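Local coordinates for protein tRNA (adenine(9)-N1)-methyltransferase (PDB 5A7Z) that methylates N1 of the adenosine at position 9 of tRNA, using S-adenosyl-L-methionine as the methyl donor, at residues G206-R211 with D240-I245. Residues are numbered along the deposited sequence; the frame is centred on the assembly and turned at random.
Sequences GRRLDR and DEINKI
The guanidinium of R208 meets D240 edge-on: the backbone O of D240 lies at its rim, 16° out of the guanidinium plane, while CG1 of I242 approaches obliquely, 3.8 Å from NH1. This joins two parts of the SPOUT-type methyltransferase domain, the short strand 208-209, antiparallel to strand 196-202, and the turn that leads into helix 242-255. R208 NH2 donates to D240 O over 2.7 Å with an N-H...O angle of 148°, a short but bent bond whose donor stands somewhat off the carbonyl plane. Because CG is anti to the backbone N (chi1 -151°) and the next torsion is fully extended, the arm reaches well away from its strand before bending at chi3 to present its end to the turn. The bond is to the main chain: the D240 carboxylate stays apart, with OD1 5.7 Å from NH2, although CB approaches NH2 to 3.8 Å. NH1 is bound to the carbonyl of G200, so two backbone oxygens from different parts of the chain should help to hold the rotation of the buried guanidinium. The R208 side chain also touches I199, I202 and P180. I242 leans on C135 of helix 122-142, and its amide N is hydrogen-bonded to OE1 of Q131. In the first turn of helix 242-255, I245 N donates to the O of the N-cap residue E241, 2.9 Å away.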
# COMPACT_ATOMS: atom_id res chain seq x y z
N GLY A 206 9.17 22.01 -8.13
CA GLY A 206 9.63 20.70 -7.72
C GLY A 206 9.82 20.31 -6.28
O GLY A 206 9.49 19.19 -5.96
N ARG A 207 10.39 21.14 -5.42
CA ARG A 207 10.58 20.56 -4.12
C ARG A 207 9.27 20.12 -3.58
O ARG A 207 8.22 20.60 -3.93
CB ARG A 207 11.37 21.37 -3.12
CG ARG A 207 12.30 20.43 -2.36
CD ARG A 207 12.14 20.45 -0.86
NE ARG A 207 13.32 19.88 -0.20
CZ ARG A 207 14.57 20.34 -0.33
NH1 ARG A 207 14.82 21.40 -1.08
NH2 ARG A 207 15.56 19.73 0.29
N ARG A 208 9.37 19.13 -2.74
CA ARG A 208 8.22 18.51 -2.14
C ARG A 208 8.30 18.74 -0.66
O ARG A 208 9.03 18.07 0.04
CB ARG A 208 8.20 17.01 -2.43
CG ARG A 208 6.83 16.39 -2.50
CD ARG A 208 6.94 14.92 -2.80
NE ARG A 208 6.99 14.66 -4.23
CZ ARG A 208 5.96 14.79 -5.04
NH1 ARG A 208 4.80 15.17 -4.58
NH2 ARG A 208 6.10 14.54 -6.31
N LEU A 209 7.55 19.72 -0.22
CA LEU A 209 7.49 20.07 1.18
C LEU A 209 6.56 19.12 1.93
O LEU A 209 5.37 18.98 1.60
CB LEU A 209 7.03 21.52 1.36
CG LEU A 209 6.63 21.96 2.79
CD1 LEU A 209 7.74 21.71 3.83
CD2 LEU A 209 6.21 23.43 2.82
N ASP A 210 7.14 18.45 2.91
CA ASP A 210 6.41 17.70 3.92
C ASP A 210 6.31 18.55 5.20
O ASP A 210 7.16 18.47 6.09
CB ASP A 210 7.17 16.43 4.22
CG ASP A 210 8.60 16.71 4.56
OD1 ASP A 210 9.23 17.49 3.80
OD2 ASP A 210 9.09 16.25 5.61
N ARG A 211 5.28 19.38 5.28
CA ARG A 211 5.24 20.42 6.26
C ARG A 211 4.87 19.90 7.67
O ARG A 211 5.39 20.40 8.65
CB ARG A 211 4.21 21.45 5.85
CG ARG A 211 4.09 22.60 6.83
CD ARG A 211 5.34 23.44 6.80
NE ARG A 211 5.14 24.84 7.23
CZ ARG A 211 5.86 25.87 6.77
NH1 ARG A 211 6.79 25.66 5.84
NH2 ARG A 211 5.64 27.10 7.24
N ASP A 240 5.93 12.33 -11.05
CA ASP A 240 5.88 13.16 -9.84
C ASP A 240 4.50 13.18 -9.20
O ASP A 240 4.28 13.90 -8.23
CB ASP A 240 6.36 14.58 -10.10
CG ASP A 240 5.76 15.18 -11.34
OD1 ASP A 240 4.73 14.67 -11.81
OD2 ASP A 240 6.34 16.15 -11.85
N GLU A 241 3.59 12.39 -9.75
CA GLU A 241 2.28 12.19 -9.15
C GLU A 241 2.40 11.35 -7.87
O GLU A 241 3.06 10.31 -7.85
CB GLU A 241 1.34 11.49 -10.15
CG GLU A 241 0.91 12.35 -11.34
CD GLU A 241 1.86 12.26 -12.55
OE1 GLU A 241 2.80 11.41 -12.57
OE2 GLU A 241 1.66 13.06 -13.49
N ILE A 242 1.73 11.80 -6.82
CA ILE A 242 1.81 11.18 -5.49
C ILE A 242 1.39 9.74 -5.61
O ILE A 242 2.12 8.87 -5.22
CB ILE A 242 0.92 11.92 -4.45
CG1 ILE A 242 1.57 13.26 -4.07
CG2 ILE A 242 0.69 11.09 -3.20
CD1 ILE A 242 0.59 14.26 -3.46
N ASN A 243 0.22 9.49 -6.17
CA ASN A 243 -0.25 8.13 -6.45
C ASN A 243 0.73 7.23 -7.27
O ASN A 243 0.80 6.03 -7.05
CB ASN A 243 -1.59 8.18 -7.14
CG ASN A 243 -1.55 8.95 -8.45
OD1 ASN A 243 -1.14 10.10 -8.49
ND2 ASN A 243 -1.99 8.33 -9.51
N LYS A 244 1.49 7.82 -8.19
CA LYS A 244 2.46 7.05 -8.96
C LYS A 244 3.73 6.73 -8.15
O LYS A 244 4.23 5.62 -8.18
CB LYS A 244 2.81 7.81 -10.23
CG LYS A 244 1.63 8.06 -11.16
CD LYS A 244 1.52 7.01 -12.24
CE LYS A 244 1.04 7.62 -13.55
NZ LYS A 244 2.18 7.96 -14.43
N ILE A 245 4.22 7.71 -7.40
CA ILE A 245 5.29 7.49 -6.44
C ILE A 245 4.91 6.40 -5.43
O ILE A 245 5.72 5.51 -5.12
CB ILE A 245 5.63 8.79 -5.65
CG1 ILE A 245 6.18 9.89 -6.58
CG2 ILE A 245 6.65 8.52 -4.56
CD1 ILE A 245 7.43 9.49 -7.32